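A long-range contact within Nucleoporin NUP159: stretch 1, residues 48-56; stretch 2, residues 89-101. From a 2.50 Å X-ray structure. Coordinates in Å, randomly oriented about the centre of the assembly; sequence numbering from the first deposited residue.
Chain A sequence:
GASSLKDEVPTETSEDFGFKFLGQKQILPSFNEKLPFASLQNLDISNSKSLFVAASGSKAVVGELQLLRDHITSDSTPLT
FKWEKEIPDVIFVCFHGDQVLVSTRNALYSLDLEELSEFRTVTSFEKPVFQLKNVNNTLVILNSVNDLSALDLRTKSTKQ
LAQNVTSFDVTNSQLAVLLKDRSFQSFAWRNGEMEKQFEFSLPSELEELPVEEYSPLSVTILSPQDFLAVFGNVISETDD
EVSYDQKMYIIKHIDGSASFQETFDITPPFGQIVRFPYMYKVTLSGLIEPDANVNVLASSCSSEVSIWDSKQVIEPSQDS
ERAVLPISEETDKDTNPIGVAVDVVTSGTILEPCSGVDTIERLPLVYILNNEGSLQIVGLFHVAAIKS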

ATOM      1  N   SER A  48      -6.325  12.329  14.332  1.00 21.59           N
ATOM      2  CA  SER A  48      -6.962  12.644  15.614  1.00 21.76           C
ATOM      3  C   SER A  48      -5.926  13.000  16.643  1.00 21.91           C
ATOM      4  O   SER A  48      -6.129  13.896  17.457  1.00 22.95           O
ATOM      5  CB  SER A  48      -7.782  11.455  16.131  1.00 22.09           C
ATOM      6  OG  SER A  48      -6.929  10.382  16.510  1.00 22.27           O
ATOM      7  N   LYS A  49      -4.820  12.273  16.639  1.00 21.73           N
ATOM      8  CA  LYS A  49      -3.740  12.540  17.577  1.00 21.34           C
ATOM      9  C   LYS A  49      -2.773  13.598  17.044  1.00 20.73           C
ATOM     10  O   LYS A  49      -1.963  14.134  17.797  1.00 20.99           O
ATOM     11  CB  LYS A  49      -2.986  11.251  17.872  1.00 21.09           C
ATOM     12  CG  LYS A  49      -3.613  10.430  18.918  1.00 22.73           C
ATOM     13  CD  LYS A  49      -2.952   9.079  18.996  1.00 26.86           C
ATOM     14  CE  LYS A  49      -3.806   8.122  19.786  1.00 29.22           C
ATOM     15  NZ  LYS A  49      -4.662   7.391  18.815  1.00 33.56           N
ATOM     16  N   SER A  50      -2.859  13.882  15.746  1.00 20.10           N
ATOM     17  CA  SER A  50      -1.882  14.717  15.044  1.00 19.83           C
ATOM     18  C   SER A  50      -0.449  14.154  15.162  1.00 19.43           C
ATOM     19  O   SER A  50       0.466  14.856  15.597  1.00 20.74           O
ATOM     20  CB  SER A  50      -1.947  16.169  15.532  1.00 19.83           C
ATOM     21  OG  SER A  50      -1.695  17.071  14.464  1.00 21.39           O
ATOM     22  N   LEU A  51      -0.264  12.888  14.792  1.00 18.06           N
ATOM     23  CA  LEU A  51       1.041  12.238  14.887  1.00 16.40           C
ATOM     24  C   LEU A  51       1.342  11.447  13.621  1.00 15.82           C
ATOM     25  O   LEU A  51       0.442  11.192  12.835  1.00 16.14           O
ATOM     26  CB  LEU A  51       1.096  11.294  16.108  1.00 15.97           C
ATOM     27  CG  LEU A  51       0.907  11.811  17.528  1.00 14.07           C
ATOM     28  CD1 LEU A  51       0.980  10.675  18.468  1.00 11.81           C
ATOM     29  CD2 LEU A  51       1.935  12.876  17.939  1.00 14.35           C
ATOM     30  N   PHE A  52       2.613  11.073  13.433  1.00 15.13           N
ATOM     31  CA  PHE A  52       3.031  10.108  12.401  1.00 14.14           C
ATOM     32  C   PHE A  52       4.042   9.124  12.968  1.00 13.90           C
ATOM     33  O   PHE A  52       4.817   9.469  13.878  1.00 13.38           O
ATOM     34  CB  PHE A  52       3.646  10.807  11.188  1.00 14.21           C
ATOM     35  CG  PHE A  52       5.003  11.426  11.461  1.00 13.84           C
ATOM     36  CD1 PHE A  52       6.189  10.737  11.130  1.00 13.54           C
ATOM     37  CD2 PHE A  52       5.099  12.673  12.060  1.00 11.10           C
ATOM     38  CE1 PHE A  52       7.438  11.286  11.410  1.00 11.42           C
ATOM     39  CE2 PHE A  52       6.334  13.228  12.329  1.00 13.32           C
ATOM     40  CZ  PHE A  52       7.514  12.529  12.001  1.00 13.55           C
ATOM     41  N   VAL A  53       3.995   7.896  12.457  1.00 13.26           N
ATOM     42  CA  VAL A  53       5.097   6.956  12.546  1.00 13.26           C
ATOM     43  C   VAL A  53       5.654   6.735  11.165  1.00 13.06           C
ATOM     44  O   VAL A  53       4.910   6.697  10.164  1.00 13.36           O
ATOM     45  CB  VAL A  53       4.674   5.523  12.956  1.00 13.52           C
ATOM     46  CG1 VAL A  53       5.385   5.088  14.168  1.00 13.04           C
ATOM     47  CG2 VAL A  53       3.198   5.379  13.050  1.00 13.63           C
ATOM     48  N   ALA A  54       6.948   6.475  11.123  1.00 12.71           N
ATOM     49  CA  ALA A  54       7.657   6.204   9.889  1.00 12.25           C
ATOM     50  C   ALA A  54       8.855   5.370  10.249  1.00 12.07           C
ATOM     51  O   ALA A  54       9.374   5.478  11.354  1.00 11.38           O
ATOM     52  CB  ALA A  54       8.087   7.497   9.237  1.00 12.34           C
ATOM     53  N   ALA A  55       9.261   4.507   9.322  1.00 12.49           N
ATOM     54  CA  ALA A  55      10.471   3.742   9.459  1.00 13.09           C
ATOM     55  C   ALA A  55      11.211   3.638   8.114  1.00 14.18           C
ATOM     56  O   ALA A  55      10.627   3.259   7.101  1.00 14.35           O
ATOM     57  CB  ALA A  55      10.142   2.364   9.994  1.00 13.37           C
ATOM     58  N   SER A  56      12.493   3.979   8.108  1.00 15.07           N
ATOM     59  CA  SER A  56      13.339   3.760   6.938  1.00 15.78           C
ATOM     60  C   SER A  56      14.739   3.485   7.385  1.00 16.49           C
ATOM     61  O   SER A  56      15.172   3.994   8.423  1.00 17.04           O
ATOM     62  CB  SER A  56      13.342   4.985   6.019  1.00 16.26           C
ATOM     63  OG  SER A  56      14.011   4.701   4.790  1.00 15.41           O
ATOM     64  N   ASP A  89      14.417  -4.594  10.538  1.00 28.09           N
ATOM     65  CA  ASP A  89      13.640  -5.151   9.425  1.00 27.76           C
ATOM     66  C   ASP A  89      12.170  -4.724   9.378  1.00 26.17           C
ATOM     67  O   ASP A  89      11.300  -5.566   9.233  1.00 26.32           O
ATOM     68  CB  ASP A  89      13.735  -6.689   9.472  1.00 28.96           C
ATOM     69  CG  ASP A  89      14.050  -7.315   8.110  1.00 32.21           C
ATOM     70  OD1 ASP A  89      15.132  -6.995   7.520  1.00 35.50           O
ATOM     71  OD2 ASP A  89      13.284  -8.164   7.577  1.00 34.65           O
ATOM     72  N   VAL A  90      11.862  -3.438   9.485  1.00 24.70           N
ATOM     73  CA  VAL A  90      10.436  -3.116   9.601  1.00 23.16           C
ATOM     74  C   VAL A  90       9.669  -2.983   8.303  1.00 22.36           C
ATOM     75  O   VAL A  90      10.156  -2.393   7.331  1.00 22.16           O
ATOM     76  CB  VAL A  90      10.059  -2.021  10.679  1.00 22.90           C
ATOM     77  CG1 VAL A  90      11.274  -1.411  11.306  1.00 22.65           C
ATOM     78  CG2 VAL A  90       9.097  -0.981  10.117  1.00 21.44           C
ATOM     79  N   ILE A  91       8.472  -3.569   8.299  1.00 21.27           N
ATOM     80  CA  ILE A  91       7.662  -3.680   7.099  1.00 20.06           C
ATOM     81  C   ILE A  91       6.286  -3.078   7.295  1.00 19.86           C
ATOM     82  O   ILE A  91       5.529  -2.914   6.337  1.00 19.78           O
ATOM     83  CB  ILE A  91       7.576  -5.156   6.651  1.00 19.98           C
ATOM     84  CG1 ILE A  91       6.937  -6.033   7.730  1.00 18.68           C
ATOM     85  CG2 ILE A  91       8.962  -5.690   6.329  1.00 19.44           C
ATOM     86  CD1 ILE A  91       6.282  -7.269   7.183  1.00 17.95           C
ATOM     87  N   PHE A  92       5.973  -2.724   8.539  1.00 19.51           N
ATOM     88  CA  PHE A  92       4.620  -2.351   8.908  1.00 19.35           C
ATOM     89  C   PHE A  92       4.585  -1.481  10.145  1.00 20.12           C
ATOM     90  O   PHE A  92       5.155  -1.802  11.165  1.00 20.02           O
ATOM     91  CB  PHE A  92       3.752  -3.596   9.141  1.00 18.33           C
ATOM     92  CG  PHE A  92       2.352  -3.278   9.559  1.00 16.33           C
ATOM     93  CD1 PHE A  92       1.357  -3.070   8.603  1.00 14.71           C
ATOM     94  CD2 PHE A  92       2.018  -3.159  10.906  1.00 14.78           C
ATOM     95  CE1 PHE A  92       0.047  -2.769   8.976  1.00 12.17           C
ATOM     96  CE2 PHE A  92       0.699  -2.860  11.290  1.00 13.64           C
ATOM     97  CZ  PHE A  92      -0.285  -2.673  10.315  1.00 11.93           C
ATOM     98  N   VAL A  93       3.835  -0.400  10.047  1.00 21.54           N
ATOM     99  CA  VAL A  93       3.809   0.640  11.054  1.00 22.42           C
ATOM    100  C   VAL A  93       2.385   1.204  11.016  1.00 23.17           C
ATOM    101  O   VAL A  93       1.813   1.341   9.929  1.00 23.35           O
ATOM    102  CB  VAL A  93       4.893   1.684  10.707  1.00 22.51           C
ATOM    103  CG1 VAL A  93       4.311   3.056  10.343  1.00 23.24           C
ATOM    104  CG2 VAL A  93       5.954   1.742  11.777  1.00 22.47           C
ATOM    105  N   CYS A  94       1.789   1.472  12.180  1.00 23.86           N
ATOM    106  CA  CYS A  94       0.401   1.938  12.217  1.00 24.92           C
ATOM    107  C   CYS A  94      -0.148   2.273  13.603  1.00 24.72           C
ATOM    108  O   CYS A  94       0.210   1.625  14.583  1.00 25.07           O
ATOM    109  CB  CYS A  94      -0.516   0.923  11.525  1.00 24.98           C
ATOM    110  SG  CYS A  94      -1.400  -0.196  12.617  1.00 29.40           S
ATOM    111  N   PHE A  95      -1.049   3.260  13.667  1.00 24.23           N
ATOM    112  CA  PHE A  95      -1.695   3.635  14.924  1.00 23.98           C
ATOM    113  C   PHE A  95      -2.897   2.764  15.186  1.00 24.61           C
ATOM    114  O   PHE A  95      -3.641   2.448  14.271  1.00 25.02           O
ATOM    115  CB  PHE A  95      -2.123   5.101  14.919  1.00 23.30           C
ATOM    116  CG  PHE A  95      -0.981   6.068  14.831  1.00 22.89           C
ATOM    117  CD1 PHE A  95      -0.561   6.563  13.595  1.00 23.43           C
ATOM    118  CD2 PHE A  95      -0.327   6.484  15.965  1.00 22.34           C
ATOM    119  CE1 PHE A  95       0.494   7.456  13.503  1.00 23.43           C
ATOM    120  CE2 PHE A  95       0.725   7.379  15.890  1.00 23.97           C
ATOM    121  CZ  PHE A  95       1.138   7.872  14.650  1.00 24.59           C
ATOM    122  N   HIS A  96      -3.091   2.393  16.450  1.00 25.31           N
ATOM    123  CA  HIS A  96      -4.219   1.571  16.871  1.00 25.81           C
ATOM    124  C   HIS A  96      -4.597   1.926  18.300  1.00 25.63           C
ATOM    125  O   HIS A  96      -3.859   1.626  19.231  1.00 26.04           O
ATOM    126  CB  HIS A  96      -3.861   0.080  16.788  1.00 25.92           C
ATOM    127  CG  HIS A  96      -4.934  -0.832  17.315  1.00 28.75           C
ATOM    128  ND1 HIS A  96      -4.826  -1.491  18.526  1.00 30.60           N
ATOM    129  CD2 HIS A  96      -6.138  -1.191  16.799  1.00 30.13           C
ATOM    130  CE1 HIS A  96      -5.913  -2.224  18.724  1.00 31.62           C
ATOM    131  NE2 HIS A  96      -6.724  -2.060  17.691  1.00 31.02           N
ATOM    132  N   GLY A  97      -5.750   2.550  18.486  1.00 25.39           N
ATOM    133  CA  GLY A  97      -6.119   3.007  19.809  1.00 25.33           C
ATOM    134  C   GLY A  97      -5.040   3.943  20.308  1.00 25.54           C
ATOM    135  O   GLY A  97      -4.614   4.842  19.586  1.00 25.46           O
ATOM    136  N   ASP A  98      -4.559   3.718  21.521  1.00 25.79           N
ATOM    137  CA  ASP A  98      -3.493   4.560  22.057  1.00 26.01           C
ATOM    138  C   ASP A  98      -2.093   3.940  21.914  1.00 24.65           C
ATOM    139  O   ASP A  98      -1.211   4.194  22.715  1.00 24.18           O
ATOM    140  CB  ASP A  98      -3.797   4.926  23.507  1.00 27.29           C
ATOM    141  CG  ASP A  98      -4.784   6.097  23.619  1.00 31.62           C
ATOM    142  OD1 ASP A  98      -6.010   5.890  23.392  1.00 35.32           O
ATOM    143  OD2 ASP A  98      -4.417   7.263  23.921  1.00 35.92           O
ATOM    144  N   GLN A  99      -1.912   3.144  20.868  1.00 23.78           N
ATOM    145  CA  GLN A  99      -0.688   2.398  20.648  1.00 23.06           C
ATOM    146  C   GLN A  99      -0.187   2.577  19.227  1.00 21.88           C
ATOM    147  O   GLN A  99      -0.923   3.011  18.346  1.00 21.68           O
ATOM    148  CB  GLN A  99      -0.952   0.909  20.866  1.00 23.74           C
ATOM    149  CG  GLN A  99      -0.951   0.458  22.303  1.00 26.64           C
ATOM    150  CD  GLN A  99      -1.275  -1.029  22.432  1.00 31.24           C
ATOM    151  OE1 GLN A  99      -1.719  -1.679  21.462  1.00 31.56           O
ATOM    152  NE2 GLN A  99      -1.053  -1.574  23.625  1.00 32.90           N
ATOM    153  N   VAL A 100       1.071   2.224  19.006  1.00 20.57           N
ATOM    154  CA  VAL A 100       1.604   2.110  17.665  1.00 19.72           C
ATOM    155  C   VAL A 100       2.082   0.667  17.452  1.00 19.15           C
ATOM    156  O   VAL A 100       2.845   0.127  18.253  1.00 19.45           O
ATOM    157  CB  VAL A 100       2.755   3.100  17.429  1.00 19.37           C
ATOM    158  CG1 VAL A 100       3.316   2.945  16.047  1.00 19.87           C
ATOM    159  CG2 VAL A 100       2.282   4.505  17.599  1.00 20.03           C
ATOM    160  N   LEU A 101       1.625   0.030  16.395  1.00 17.94           N
ATOM    161  CA  LEU A 101       2.128  -1.288  16.119  1.00 18.08           C
ATOM    162  C   LEU A 101       3.272  -1.187  15.143  1.00 18.07           C
ATOM    163  O   LEU A 101       3.224  -0.402  14.218  1.00 18.15           O
ATOM    164  CB  LEU A 101       1.029  -2.222  15.615  1.00 18.26           C
ATOM    165  CG  LEU A 101      -0.191  -2.344  16.543  1.00 18.71           C
ATOM    166  CD1 LEU A 101      -1.214  -3.264  15.957  1.00 19.42           C
ATOM    167  CD2 LEU A 101       0.219  -2.812  17.929  1.00 18.08           C
TER

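Val53 lies at the centre of the contact. It sits midway along strand 51-56, which runs nearly antiparallel to strand 90-96, at 169°, with the axes 6.8 Å apart at their closest. No backbone hydrogen bond joins the two strands; they meet through side chains. The CB of Val53 lies 3.6 Å from CG1 of Val93, its CG1 lies 3.5 Å from CG1 of Val100, and its CG2 approaches CE1 of Phe95 at 3.4 Å. A branched, wholly apolar side chain suits this position, because its two methyl groups spread from CB over a cluster of apolar neighbours while leaving no polar atom to be satisfied.

Val93 and Val100 belong to the two arms of a hairpin. The arms are joined by paired backbone hydrogen bonds, Cys94 N to Leu101 O at 3.1 Å and Leu101 N to Cys94 O at 2.8 Å, and both valines point toward strand 51-56. Alternation along the strands sorts the side chains: Leu51, Val53 and Ala55 point toward the hairpin, whereas Phe52 and Ala54 point away.

Toward the end of strand 51-56, the side chains become small. The CB of Ala55 packs 3.5 Å from CG2 of Val90, although the CA atoms of these residues are 6.9 Å apart; a single methyl group meeting a valine branch is enough to fill this separation.

In the other direction the broad ring of Phe95 takes over. CG2 of Val53 lies over one face of the ring, while the backbone carbon C of Phe52 approaches its edge, 3.6 Å from CZ of Phe95. Phe52 therefore contributes main chain here, its own side chain being directed away. Leu51 adds an oblique contact, its CB lying 3.7 Å from CZ of Phe95. A flat aromatic side chain suits this place, since a rigid ring can meet three successive residues, Leu51 to Val53, using its edge as well as a face.

Beyond Phe95 the contact becomes polar. A type II' turn from His96 to Gln99 closes the hairpin, and Gly97 has a phi of 58°, a positive value that by itself favours glycine. The turn leaves the carbonyl of Gly97 accessible to Lys49, whose NZ donates a hydrogen bond of 2.7 Å to Gly97 O. Lysine suits this margin: its long aliphatic chain covers distance, and its charged amino group can end at a backbone acceptor in partly exposed surroundings. Asp98 lies nearby, but NZ of Lys49 stays 5.0 Å from OD1 and 5.1 Å from OD2 of Asp98, too far for a salt bridge.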